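DMATS type aromatic prenyltransferase (Micromonospora olivasterospora, PDB 6ZRY) probably transfers a dimethylallyl group to the indole ring of tryptophan, as an aromatic prenyltransferase of the ABBA-barrel fold that binds tryptophan inside its barrel. Local coordinates at residues L78-G83 against L89-A94; G97-Q102 against F129-S134; S111-V116 against F198-H203; C133-R138 against P143-Y148; A161-A166 against D193-F198. One frame throughout, in Å; residues are numbered along the deposited sequence.

Interaction 1 of 5, residues L78-G83 against L89-A94; sequences LGETLG and LANLSA
Asn91, Gly83 and Ala94 carry the contact at one of the strand-to-helix turns of the ABBA barrel, where the chain leaves strand 71-79, runs through residues 80-83 and turns into helix 88-106. Asn91 gives the most surface. Its CG stands anti to the carbonyl carbon and beside the backbone N (chi1 -60°), which carries the amide off the helix to the loop. There OD1 accepts the N-H of Gly83 at 2.9 Å, nearly straight at 171°, the donor tilted 21° from the carbonyl plane. The same oxygen takes the N-H of Gly87, so one buried carbonyl oxygen holds two backbone N-H groups of the connecting loop. The other branch, ND2, donates a hydrogen bond to a water that in turn donates to Glu80 OE1, whose other carboxylate oxygen is bonded to Ser52, while CD2 of Leu82 lies alongside the amide, 3.7 Å from ND2. An alanine here is likely to leave the N-H groups of Gly83 and Gly87 without their shared acceptor and the bridging water without one partner. Gly83 suits its place because a CB on it would run into the CB of Ala90; lacking one, its CA comes to 3.5 Å from Ala90 O. Ala94, whose CB points to the loop, is small enough to bring it to 3.4 Å from Thr81 O.

Interaction 2 of 5, residues G97-Q102 against F129-S134; sequences GFLDAQ and FAMWCS
Leu99 reaches from helix 88-106 to two sulfur atoms of strand 131-138, and these contacts make up most of an apolar interface without a hydrogen bond. Its CG lies anti to the carbonyl carbon (chi1 -75°), and the two methyls divide the work: CD2 rests 3.7 Å from Cys133 SG, while CD1 meets Met131 SD at 3.8 Å. The side chains of Leu99 and Met131 run antiparallel alongside one another, the methionine bending at its last torsion. A branched leucine suits this place because one side chain can serve two neighbours on the same face of the strand, and the polarisable sulfurs pack well against its methyls.

The second kind of interaction is sulfur-aromatic. Cys133 SG lies at the edge of the Phe98 ring, practically in its plane, 5.2 Å from the centroid and closest to CE2 at 3.9 Å. One face of that ring is taken by CG of Gln102, a turn further along the helix.

The axes of 97-102 and 131-134 cross at 45° and approach to 9.9 Å, an outer helix laid on the barrel wall. Trp132, between the two sulfur residues, points the other way and belongs to the tryptophan pocket. Leu35 of helix 26-36 touches both Phe98 and Cys133, and Val147 of strand 141-149 touches Met131.

Interaction 3 of 5, residues S111-V116 against F198-H203; sequences SRLDSV and FAVDLH
Leu113 plugs the short helix 111-114 onto the end of strand 193-201, part of the outer helical layer that wraps the barrel of this ABBA fold. The tight part of the contact is this one leucine. Its CG is anti to the backbone N (chi1 175°), which drives the fork down toward the strand, and each methyl finds its own partner: CD1 meets Val200 CG2 at 3.9 Å and CD2 meets Leu202 CD1 at 3.8 Å. Leucine suits the place, since a forked side chain can touch two residues at once, Val200 at the end of the strand and Leu202 just past it; Leu202 starts off pointing away from the helix but turns its end back to Leu113. Val147 of strand 141-149 touches both leucines and continues this apolar patch within the sheet.

The looser side begins with Val116 and Phe198, which turn toward the opposite segment but stay farther off than the leucine contacts. Polar groups follow. Ser111 is exposed and binds Asp204, and Arg112, whose chain runs past the strand without packing on it, is held by the carbonyl of Gly205. Ser115 turns its hydroxyl back on its own segment and donates to Arg112 O at 2.7 Å. Between the packed and the polar parts the two backbones are joined by a water, which accepts the N-H of Leu113 at 3.1 Å and donates to Leu202 O at 2.9 Å.

Interaction 4 of 5, residues C133-R138 against P143-Y148; sequences CSLVFR and PEFKVY
Arg138 and Glu144 face each other near the turn of an antiparallel beta hairpin, strands 131-138 and 141-149, two neighbours in the wall of the ABBA barrel. Four backbone hydrogen bonds join Ser134 with Lys146 and Val136 with Glu144; Lys146 N to Ser134 O, for example, is 2.9 Å.

Glu144 can be followed outward. Its CB packs against Val136 CB at 3.9 Å. CG stands anti to the carbonyl carbon (chi1 -54°), and the extended chain beyond it carries CD to 3.5 Å from Arg138 NH2. At the tip, OE1 approaches that NH2 to 3.1 Å from over one face of the guanidinium, the two planes 50° apart; no N-H points at the oxygen, so this salt bridge rests on charge alone. OE2 turns to Lys146 NZ in a long ion pair, while that amine has its stronger partner in Asp201. A carboxylate suits a place between two cations. A methionine in place of Arg138 would probably leave Glu144 OE1 without its positive mate.

On the opposite face of the sheet the pairs are apolar: Phe137 receives Pro143 CB at its ring edge, and Leu135 lies slantwise to Phe145, its CD2 methyl 3.5 Å from CE2 of the ring.

Interaction 5 of 5, residues A161-A166 against D193-F198; sequences ALVSEA and DRLTFF
Phe198 swings its ring toward helix 159-170 with CG anti to the backbone N (chi1 -176°), and Val163 answers with CG1 also anti to its N (chi1 178°), which spreads its two methyls toward the strand. The result is plain helix-on-sheet packing in the ABBA fold: an outer helix lies on a barrel strand, and the axes of 161-166 and 193-198 lie 10.8 Å apart, inclined by 29°. Val163 is the bridging residue. CG1 comes to the edge of the Phe198 ring, near its plane, 4.1 Å from CD2, while CG2 meets Leu195 CD1 at 4.0 Å. A beta-branched valine suits the spot, its short fork serving two residues of the strand at once.

Leu195 and Phe198 can both face the helix although three positions apart because a classic beta bulge at Thr196 and Phe197, both opposite Tyr213, shifts the alternation of the strand; Phe197 turns inward to the tryptophan pocket. Phe120 of helix 117-120 also meets the Phe198 ring. One turn after Val163, where the helix comes close to the far end of that ring, the residue is small: Ala166 places its CB 3.9 Å from Phe198 CZ.

Four of the five contacts are buried; interaction 4, within the sheet, is partly buried. Interactions 2, 3 and 5 set outer helices on the barrel wall through apolar side chains, with sulfur prominent in interaction 2. Interaction 1, at a strand-to-helix turn, depends instead on a side-chain amide, and interaction 4 on backbone bonds and ion pairs. Helix 88-106 serves interactions 1 and 2, strand 131-138 serves 2 and 4, and strand 193-201 serves 3 and 5, which share Phe198. Strand 141-149 lies between strands 131-138 and 193-201 in the sheet: Lys146 of interaction 4 forms a salt bridge with Asp201 of interaction 3. Trp132 and Phe197, from interactions 2 and 5, meet at the tryptophan pocket.

Interaction 1 of 5, residues L78-G83 against L89-A94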
# COMPACT_ATOMS: atom_id res chain seq x y z
N LEU A 78 0.09 -6.60 0.00
CA LEU A 78 -0.97 -5.90 0.76
C LEU A 78 -2.25 -6.69 0.60
O LEU A 78 -2.58 -7.05 -0.53
CB LEU A 78 -1.12 -4.48 0.21
CG LEU A 78 -2.19 -3.61 0.88
CD1 LEU A 78 -1.75 -3.20 2.27
CD2 LEU A 78 -2.46 -2.38 0.06
N GLY A 79 -2.99 -6.94 1.66
CA GLY A 79 -4.32 -7.53 1.46
C GLY A 79 -5.08 -7.72 2.73
O GLY A 79 -4.72 -7.11 3.77
N GLU A 80 -6.16 -8.51 2.65
CA GLU A 80 -7.07 -8.72 3.77
C GLU A 80 -7.61 -10.14 3.70
O GLU A 80 -7.63 -10.74 2.61
CB GLU A 80 -8.19 -7.66 3.79
CG GLU A 80 -9.10 -7.68 2.59
CD GLU A 80 -10.20 -6.64 2.63
OE1 GLU A 80 -10.54 -6.14 3.73
OE2 GLU A 80 -10.72 -6.30 1.55
N THR A 81 -8.02 -10.63 4.85
CA THR A 81 -8.69 -11.93 5.04
C THR A 81 -10.18 -11.67 5.14
O THR A 81 -10.62 -11.00 6.10
CB THR A 81 -8.20 -12.65 6.29
OG1 THR A 81 -6.77 -12.55 6.43
CG2 THR A 81 -8.61 -14.11 6.25
N LEU A 82 -10.95 -12.19 4.19
CA LEU A 82 -12.40 -11.96 4.18
C LEU A 82 -13.04 -12.84 5.29
O LEU A 82 -12.48 -13.90 5.61
CB LEU A 82 -12.94 -12.27 2.79
CG LEU A 82 -12.46 -11.33 1.68
CD1 LEU A 82 -13.22 -11.61 0.39
CD2 LEU A 82 -12.60 -9.85 2.05
N GLY A 83 -14.13 -12.35 5.89
CA GLY A 83 -14.88 -13.07 6.94
C GLY A 83 -15.76 -14.17 6.36
O GLY A 83 -15.85 -14.28 5.09
N LEU A 89 -17.05 -5.97 9.34
CA LEU A 89 -16.70 -6.38 10.73
C LEU A 89 -16.09 -7.79 10.71
O LEU A 89 -15.10 -7.99 11.41
CB LEU A 89 -17.96 -6.31 11.59
CG LEU A 89 -17.73 -6.29 13.11
CD1 LEU A 89 -16.87 -5.11 13.54
CD2 LEU A 89 -19.07 -6.25 13.83
N ALA A 90 -16.65 -8.68 9.93
CA ALA A 90 -16.22 -10.09 9.78
C ALA A 90 -14.81 -10.13 9.15
O ALA A 90 -13.98 -10.95 9.58
CB ALA A 90 -17.23 -10.83 8.95
N ASN A 91 -14.54 -9.21 8.19
CA ASN A 91 -13.23 -9.09 7.50
C ASN A 91 -12.18 -8.60 8.51
O ASN A 91 -11.09 -9.12 8.53
CB ASN A 91 -13.29 -8.15 6.28
CG ASN A 91 -14.26 -8.52 5.18
OD1 ASN A 91 -14.80 -9.64 5.14
ND2 ASN A 91 -14.47 -7.60 4.25
N LEU A 92 -12.51 -7.59 9.31
CA LEU A 92 -11.63 -7.09 10.38
C LEU A 92 -11.26 -8.23 11.33
O LEU A 92 -10.05 -8.44 11.59
CB LEU A 92 -12.37 -5.96 11.12
CG LEU A 92 -11.75 -5.51 12.43
CD1 LEU A 92 -10.30 -5.12 12.24
CD2 LEU A 92 -12.55 -4.37 13.05
N SER A 93 -12.26 -8.96 11.83
CA SER A 93 -12.07 -10.10 12.75
C SER A 93 -11.11 -11.13 12.14
O SER A 93 -10.13 -11.50 12.82
CB SER A 93 -13.38 -10.74 13.08
OG SER A 93 -13.22 -11.71 14.08
N ALA A 94 -11.35 -11.53 10.89
CA ALA A 94 -10.54 -12.55 10.18
C ALA A 94 -9.11 -12.01 9.97
O ALA A 94 -8.13 -12.77 10.17
CB ALA A 94 -11.22 -12.94 8.87
O HOH W 1 -13.01 -5.12 4.43

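Interaction 2 of 5, residues G97-Q102 against F129-S134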
# COMPACT_ATOMS: atom_id res chain seq x y z
N GLY A 97 -7.40 -11.78 13.35
CA GLY A 97 -7.17 -13.19 13.70
C GLY A 97 -5.89 -13.72 13.07
O GLY A 97 -5.06 -14.28 13.78
N PHE A 98 -5.71 -13.49 11.78
CA PHE A 98 -4.49 -13.91 11.05
C PHE A 98 -3.25 -13.24 11.65
O PHE A 98 -2.26 -13.91 11.92
CB PHE A 98 -4.62 -13.58 9.56
CG PHE A 98 -3.33 -13.70 8.81
CD1 PHE A 98 -2.75 -14.93 8.60
CD2 PHE A 98 -2.70 -12.56 8.32
CE1 PHE A 98 -1.55 -15.03 7.94
CE2 PHE A 98 -1.51 -12.68 7.63
CZ PHE A 98 -0.94 -13.90 7.44
N LEU A 99 -3.28 -11.91 11.78
CA LEU A 99 -2.14 -11.14 12.29
C LEU A 99 -1.81 -11.58 13.73
O LEU A 99 -0.62 -11.74 14.02
CB LEU A 99 -2.46 -9.64 12.20
CG LEU A 99 -2.38 -9.06 10.79
CD1 LEU A 99 -3.00 -7.69 10.74
CD2 LEU A 99 -0.96 -9.03 10.31
N ASP A 100 -2.83 -11.73 14.58
CA ASP A 100 -2.61 -12.06 16.03
C ASP A 100 -1.95 -13.44 16.12
O ASP A 100 -1.02 -13.59 16.90
CB ASP A 100 -3.91 -11.97 16.83
CG ASP A 100 -4.38 -10.55 17.09
OD1 ASP A 100 -3.62 -9.63 16.85
OD2 ASP A 100 -5.51 -10.39 17.53
N ALA A 101 -2.39 -14.39 15.30
CA ALA A 101 -1.79 -15.75 15.24
C ALA A 101 -0.32 -15.64 14.82
O ALA A 101 0.54 -16.32 15.42
CB ALA A 101 -2.58 -16.63 14.29
N GLN A 102 -0.03 -14.78 13.84
CA GLN A 102 1.35 -14.62 13.33
C GLN A 102 2.21 -13.87 14.36
O GLN A 102 3.38 -14.25 14.53
CB GLN A 102 1.31 -13.94 11.96
CG GLN A 102 0.68 -14.80 10.91
CD GLN A 102 1.29 -16.17 10.80
OE1 GLN A 102 2.49 -16.35 10.91
NE2 GLN A 102 0.45 -17.16 10.60
N PHE A 129 -13.02 -0.93 4.53
CA PHE A 129 -12.12 -1.73 5.41
C PHE A 129 -11.94 -1.04 6.77
O PHE A 129 -12.24 0.14 6.90
CB PHE A 129 -10.78 -1.96 4.72
CG PHE A 129 -9.82 -0.79 4.81
CD1 PHE A 129 -10.06 0.38 4.11
CD2 PHE A 129 -8.67 -0.89 5.58
CE1 PHE A 129 -9.18 1.45 4.20
CE2 PHE A 129 -7.79 0.19 5.67
CZ PHE A 129 -8.03 1.34 4.97
N ALA A 130 -11.50 -1.82 7.75
CA ALA A 130 -11.05 -1.37 9.07
C ALA A 130 -9.56 -1.68 9.22
O ALA A 130 -8.83 -0.80 9.73
CB ALA A 130 -11.88 -2.04 10.15
N MET A 131 -9.09 -2.83 8.73
CA MET A 131 -7.68 -3.26 8.91
C MET A 131 -7.21 -4.09 7.70
O MET A 131 -7.86 -5.11 7.38
CB MET A 131 -7.53 -4.12 10.17
CG MET A 131 -6.13 -4.67 10.41
SD MET A 131 -6.07 -5.79 11.83
CE MET A 131 -6.24 -4.62 13.18
N TRP A 132 -6.13 -3.67 7.08
CA TRP A 132 -5.41 -4.45 6.07
C TRP A 132 -4.05 -4.85 6.64
O TRP A 132 -3.64 -4.31 7.65
CB TRP A 132 -5.25 -3.68 4.75
CG TRP A 132 -6.51 -3.55 3.94
CD1 TRP A 132 -7.73 -4.10 4.17
CD2 TRP A 132 -6.66 -2.73 2.78
NE1 TRP A 132 -8.61 -3.72 3.19
CE2 TRP A 132 -8.00 -2.86 2.35
CE3 TRP A 132 -5.80 -1.90 2.06
CZ2 TRP A 132 -8.49 -2.20 1.22
CZ3 TRP A 132 -6.28 -1.24 0.95
CH2 TRP A 132 -7.62 -1.38 0.54
N CYS A 133 -3.41 -5.77 5.97
CA CYS A 133 -2.15 -6.43 6.32
C CYS A 133 -1.15 -6.13 5.20
O CYS A 133 -1.60 -6.20 4.04
CB CYS A 133 -2.42 -7.94 6.38
SG CYS A 133 -0.96 -8.90 6.66
N SER A 134 0.11 -5.81 5.51
CA SER A 134 1.25 -5.84 4.55
C SER A 134 2.27 -6.87 5.03
O SER A 134 2.66 -6.80 6.17
CB SER A 134 1.86 -4.46 4.36
OG SER A 134 2.87 -4.49 3.40

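Interaction 3 of 5, residues S111-V116 against F198-H203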
# COMPACT_ATOMS: atom_id res chain seq x y z
N SER A 111 2.30 -4.27 21.86
CA SER A 111 1.81 -3.35 22.91
C SER A 111 1.49 -1.97 22.30
O SER A 111 0.48 -1.41 22.69
CB SER A 111 2.81 -3.22 24.03
OG SER A 111 3.88 -2.40 23.61
N ARG A 112 2.30 -1.47 21.38
CA ARG A 112 2.05 -0.13 20.75
C ARG A 112 0.75 -0.18 19.96
O ARG A 112 -0.12 0.67 20.20
CB ARG A 112 3.22 0.31 19.86
CG ARG A 112 4.49 0.65 20.62
CD ARG A 112 5.16 1.90 20.07
NE ARG A 112 6.38 2.25 20.81
CZ ARG A 112 7.53 1.62 20.69
NH1 ARG A 112 8.58 2.02 21.39
NH2 ARG A 112 7.64 0.59 19.87
N LEU A 113 0.59 -1.18 19.08
CA LEU A 113 -0.66 -1.40 18.30
C LEU A 113 -1.83 -1.60 19.28
O LEU A 113 -2.88 -0.93 19.11
CB LEU A 113 -0.47 -2.61 17.36
CG LEU A 113 -1.71 -3.05 16.58
CD1 LEU A 113 -2.17 -1.95 15.63
CD2 LEU A 113 -1.46 -4.35 15.82
N ASP A 114 -1.66 -2.43 20.31
CA ASP A 114 -2.73 -2.72 21.31
C ASP A 114 -3.16 -1.42 22.00
O ASP A 114 -4.40 -1.26 22.25
CB ASP A 114 -2.27 -3.77 22.32
CG ASP A 114 -2.11 -5.15 21.70
OD1 ASP A 114 -1.25 -5.90 22.17
OD2 ASP A 114 -2.82 -5.44 20.74
N SER A 115 -2.22 -0.50 22.25
CA SER A 115 -2.46 0.73 23.03
C SER A 115 -3.44 1.67 22.29
O SER A 115 -4.02 2.54 22.97
CB SER A 115 -1.16 1.41 23.40
OG SER A 115 -0.69 2.25 22.34
N VAL A 116 -3.66 1.49 20.97
CA VAL A 116 -4.55 2.42 20.19
C VAL A 116 -5.79 1.69 19.64
O VAL A 116 -6.61 2.37 18.99
CB VAL A 116 -3.78 3.09 19.04
CG1 VAL A 116 -2.71 4.05 19.57
CG2 VAL A 116 -3.18 2.08 18.08
N PHE A 198 -3.51 4.53 8.38
CA PHE A 198 -2.67 4.67 9.57
C PHE A 198 -1.90 3.37 9.71
O PHE A 198 -2.54 2.38 10.09
CB PHE A 198 -3.57 5.00 10.76
CG PHE A 198 -2.86 5.27 12.06
CD1 PHE A 198 -2.37 4.23 12.85
CD2 PHE A 198 -2.75 6.57 12.54
CE1 PHE A 198 -1.73 4.49 14.06
CE2 PHE A 198 -2.10 6.83 13.74
CZ PHE A 198 -1.60 5.79 14.49
N ALA A 199 -0.63 3.36 9.36
CA ALA A 199 0.17 2.13 9.19
C ALA A 199 1.23 2.07 10.28
O ALA A 199 1.89 3.05 10.50
CB ALA A 199 0.77 2.09 7.81
N VAL A 200 1.31 0.93 10.98
CA VAL A 200 2.35 0.67 12.02
C VAL A 200 2.92 -0.73 11.82
O VAL A 200 2.23 -1.61 11.24
CB VAL A 200 1.75 0.82 13.43
CG1 VAL A 200 1.27 2.25 13.69
CG2 VAL A 200 0.64 -0.17 13.66
N ASP A 201 4.14 -0.94 12.29
CA ASP A 201 4.70 -2.32 12.37
C ASP A 201 3.83 -3.09 13.37
O ASP A 201 3.35 -2.48 14.39
CB ASP A 201 6.16 -2.31 12.83
CG ASP A 201 7.12 -1.55 11.92
OD1 ASP A 201 6.88 -1.50 10.72
OD2 ASP A 201 8.10 -1.04 12.43
N LEU A 202 3.59 -4.37 13.11
CA LEU A 202 2.91 -5.26 14.07
C LEU A 202 3.77 -5.32 15.34
O LEU A 202 3.23 -5.21 16.44
CB LEU A 202 2.75 -6.64 13.43
CG LEU A 202 2.05 -7.68 14.29
CD1 LEU A 202 0.65 -7.23 14.66
CD2 LEU A 202 1.99 -9.01 13.57
N HIS A 203 5.08 -5.46 15.14
CA HIS A 203 6.07 -5.65 16.22
C HIS A 203 6.46 -4.28 16.79
O HIS A 203 6.87 -3.41 16.00
CB HIS A 203 7.29 -6.40 15.69
CG HIS A 203 8.33 -6.67 16.72
ND1 HIS A 203 8.01 -7.18 17.96
CD2 HIS A 203 9.67 -6.52 16.70
CE1 HIS A 203 9.11 -7.32 18.67
NE2 HIS A 203 10.15 -6.92 17.92
O HOH W 2 3.05 -2.83 18.11

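Interaction 4 of 5, residues C133-R138 against P143-Y148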
# COMPACT_ATOMS: atom_id res chain seq x y z
N CYS A 133 -3.41 -5.77 5.97
CA CYS A 133 -2.15 -6.43 6.32
C CYS A 133 -1.15 -6.13 5.20
O CYS A 133 -1.60 -6.20 4.04
CB CYS A 133 -2.42 -7.94 6.38
SG CYS A 133 -0.96 -8.90 6.66
N SER A 134 0.11 -5.81 5.51
CA SER A 134 1.25 -5.84 4.55
C SER A 134 2.27 -6.87 5.03
O SER A 134 2.66 -6.80 6.17
CB SER A 134 1.86 -4.46 4.36
OG SER A 134 2.87 -4.49 3.40
N LEU A 135 2.62 -7.81 4.18
CA LEU A 135 3.66 -8.85 4.40
C LEU A 135 4.90 -8.40 3.66
O LEU A 135 4.75 -8.04 2.48
CB LEU A 135 3.17 -10.20 3.87
CG LEU A 135 1.85 -10.74 4.42
CD1 LEU A 135 1.39 -11.94 3.64
CD2 LEU A 135 1.97 -11.08 5.87
N VAL A 136 6.04 -8.34 4.33
CA VAL A 136 7.27 -7.75 3.75
C VAL A 136 8.36 -8.81 3.70
O VAL A 136 8.72 -9.30 4.77
CB VAL A 136 7.72 -6.52 4.53
CG1 VAL A 136 8.95 -5.89 3.92
CG2 VAL A 136 6.58 -5.50 4.67
N PHE A 137 8.87 -9.11 2.52
CA PHE A 137 9.83 -10.21 2.25
C PHE A 137 11.13 -9.67 1.64
O PHE A 137 11.09 -8.85 0.73
CB PHE A 137 9.24 -11.24 1.28
CG PHE A 137 7.84 -11.68 1.58
CD1 PHE A 137 7.49 -12.12 2.84
CD2 PHE A 137 6.87 -11.68 0.58
CE1 PHE A 137 6.20 -12.55 3.10
CE2 PHE A 137 5.59 -12.13 0.85
CZ PHE A 137 5.25 -12.55 2.10
N ARG A 138 12.26 -10.16 2.11
CA ARG A 138 13.59 -9.81 1.54
C ARG A 138 14.48 -11.03 1.59
O ARG A 138 14.16 -11.94 2.40
CB ARG A 138 14.28 -8.69 2.31
CG ARG A 138 13.33 -7.63 2.84
CD ARG A 138 14.01 -6.68 3.78
NE ARG A 138 13.07 -5.73 4.35
CZ ARG A 138 13.37 -4.85 5.31
NH1 ARG A 138 14.59 -4.79 5.83
NH2 ARG A 138 12.43 -4.02 5.75
N PRO A 143 10.17 -12.62 7.32
CA PRO A 143 9.06 -11.73 6.97
C PRO A 143 8.74 -10.71 8.08
O PRO A 143 8.85 -11.05 9.23
CB PRO A 143 7.88 -12.67 6.79
CG PRO A 143 8.52 -13.99 6.41
CD PRO A 143 9.82 -14.04 7.18
N GLU A 144 8.36 -9.50 7.69
CA GLU A 144 7.86 -8.43 8.58
C GLU A 144 6.37 -8.24 8.33
O GLU A 144 5.92 -8.42 7.19
CB GLU A 144 8.54 -7.08 8.33
CG GLU A 144 10.05 -7.11 8.39
CD GLU A 144 10.69 -5.73 8.30
OE1 GLU A 144 11.93 -5.65 8.37
OE2 GLU A 144 9.95 -4.73 8.18
N PHE A 145 5.63 -7.87 9.35
CA PHE A 145 4.20 -7.59 9.26
C PHE A 145 3.97 -6.10 9.49
O PHE A 145 4.57 -5.53 10.42
CB PHE A 145 3.45 -8.44 10.27
CG PHE A 145 3.63 -9.94 10.07
CD1 PHE A 145 4.70 -10.61 10.63
CD2 PHE A 145 2.72 -10.66 9.31
CE1 PHE A 145 4.85 -11.99 10.45
CE2 PHE A 145 2.88 -12.03 9.12
CZ PHE A 145 3.94 -12.70 9.70
N LYS A 146 3.09 -5.50 8.68
CA LYS A 146 2.61 -4.12 8.90
C LYS A 146 1.10 -4.15 8.90
O LYS A 146 0.52 -4.93 8.14
CB LYS A 146 3.09 -3.16 7.81
CG LYS A 146 4.51 -3.36 7.34
CD LYS A 146 5.53 -2.90 8.32
CE LYS A 146 6.94 -2.87 7.72
NZ LYS A 146 7.72 -1.72 8.24
N VAL A 147 0.51 -3.32 9.74
CA VAL A 147 -0.96 -3.20 9.92
C VAL A 147 -1.39 -1.84 9.39
O VAL A 147 -0.81 -0.81 9.84
CB VAL A 147 -1.32 -3.39 11.40
CG1 VAL A 147 -2.82 -3.29 11.62
CG2 VAL A 147 -0.76 -4.70 11.91
N TYR A 148 -2.38 -1.84 8.51
CA TYR A 148 -2.95 -0.68 7.84
C TYR A 148 -4.35 -0.47 8.40
O TYR A 148 -5.25 -1.26 8.05
CB TYR A 148 -2.95 -0.92 6.33
CG TYR A 148 -1.62 -0.65 5.70
CD1 TYR A 148 -0.51 -1.44 5.99
CD2 TYR A 148 -1.45 0.44 4.88
CE1 TYR A 148 0.74 -1.14 5.43
CE2 TYR A 148 -0.22 0.75 4.33
CZ TYR A 148 0.88 -0.04 4.61
OH TYR A 148 2.08 0.32 4.04

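Interaction 5 of 5, residues A161-A166 against D193-F198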
# COMPACT_ATOMS: atom_id res chain seq x y z
N ALA A 161 -9.50 13.58 14.47
CA ALA A 161 -9.46 13.44 15.94
C ALA A 161 -8.98 12.05 16.32
O ALA A 161 -8.19 11.95 17.24
CB ALA A 161 -10.82 13.71 16.53
N LEU A 162 -9.44 11.03 15.59
CA LEU A 162 -8.99 9.63 15.77
C LEU A 162 -7.47 9.58 15.60
O LEU A 162 -6.80 9.10 16.52
CB LEU A 162 -9.69 8.72 14.76
CG LEU A 162 -9.76 7.24 15.15
CD1 LEU A 162 -10.63 6.45 14.18
CD2 LEU A 162 -8.40 6.60 15.24
N VAL A 163 -6.95 10.11 14.49
CA VAL A 163 -5.48 10.09 14.22
C VAL A 163 -4.77 10.90 15.30
O VAL A 163 -3.75 10.40 15.84
CB VAL A 163 -5.15 10.59 12.80
CG1 VAL A 163 -3.65 10.61 12.56
CG2 VAL A 163 -5.87 9.77 11.72
N SER A 164 -5.26 12.10 15.63
CA SER A 164 -4.62 12.95 16.65
C SER A 164 -4.47 12.18 17.97
O SER A 164 -3.34 12.19 18.59
CB SER A 164 -5.38 14.25 16.86
OG SER A 164 -4.83 14.93 17.97
N GLU A 165 -5.54 11.51 18.40
CA GLU A 165 -5.56 10.82 19.71
C GLU A 165 -4.67 9.57 19.65
O GLU A 165 -3.96 9.32 20.63
CB GLU A 165 -6.99 10.51 20.15
CG GLU A 165 -7.08 10.19 21.63
CD GLU A 165 -6.17 11.01 22.54
OE1 GLU A 165 -5.31 10.39 23.18
OE2 GLU A 165 -6.33 12.28 22.61
N ALA A 166 -4.70 8.82 18.54
CA ALA A 166 -3.82 7.64 18.38
C ALA A 166 -2.35 8.05 18.41
O ALA A 166 -1.56 7.38 19.10
CB ALA A 166 -4.18 6.89 17.13
N ASP A 193 -8.52 16.42 0.98
CA ASP A 193 -7.36 15.74 1.63
C ASP A 193 -7.87 14.76 2.69
O ASP A 193 -8.31 15.19 3.75
CB ASP A 193 -6.38 16.76 2.21
CG ASP A 193 -5.63 17.57 1.16
OD1 ASP A 193 -5.53 17.12 -0.00
OD2 ASP A 193 -5.12 18.62 1.53
N ARG A 194 -7.79 13.48 2.40
CA ARG A 194 -8.47 12.40 3.15
C ARG A 194 -7.40 11.58 3.86
O ARG A 194 -6.38 11.27 3.24
CB ARG A 194 -9.31 11.56 2.18
CG ARG A 194 -10.51 12.32 1.60
CD ARG A 194 -11.77 12.22 2.40
NE ARG A 194 -12.23 10.85 2.54
CZ ARG A 194 -12.98 10.19 1.67
NH1 ARG A 194 -13.39 10.77 0.55
NH2 ARG A 194 -13.32 8.94 1.93
N LEU A 195 -7.62 11.26 5.11
CA LEU A 195 -6.72 10.37 5.91
C LEU A 195 -7.06 8.91 5.57
O LEU A 195 -8.13 8.39 6.00
CB LEU A 195 -6.89 10.69 7.39
CG LEU A 195 -6.58 12.14 7.78
CD1 LEU A 195 -7.23 12.50 9.11
CD2 LEU A 195 -5.10 12.39 7.82
N THR A 196 -6.20 8.25 4.82
CA THR A 196 -6.55 7.01 4.11
C THR A 196 -6.01 5.79 4.86
O THR A 196 -6.72 4.80 4.95
CB THR A 196 -6.06 7.05 2.66
OG1 THR A 196 -6.69 8.18 2.06
CG2 THR A 196 -6.42 5.78 1.92
N PHE A 197 -4.76 5.83 5.31
CA PHE A 197 -4.16 4.71 6.07
C PHE A 197 -3.39 5.23 7.27
O PHE A 197 -2.67 6.22 7.13
CB PHE A 197 -3.16 3.87 5.26
CG PHE A 197 -3.71 3.22 4.00
CD1 PHE A 197 -4.73 2.30 4.07
CD2 PHE A 197 -3.15 3.50 2.77
CE1 PHE A 197 -5.20 1.66 2.93
CE2 PHE A 197 -3.61 2.88 1.62
CZ PHE A 197 -4.65 1.96 1.70
N PHE A 198 -3.51 4.53 8.38
CA PHE A 198 -2.67 4.67 9.57
C PHE A 198 -1.90 3.37 9.71
O PHE A 198 -2.54 2.38 10.09
CB PHE A 198 -3.57 5.00 10.76
CG PHE A 198 -2.86 5.27 12.06
CD1 PHE A 198 -2.37 4.23 12.85
CD2 PHE A 198 -2.75 6.57 12.54
CE1 PHE A 198 -1.73 4.49 14.06
CE2 PHE A 198 -2.10 6.83 13.74
CZ PHE A 198 -1.60 5.79 14.49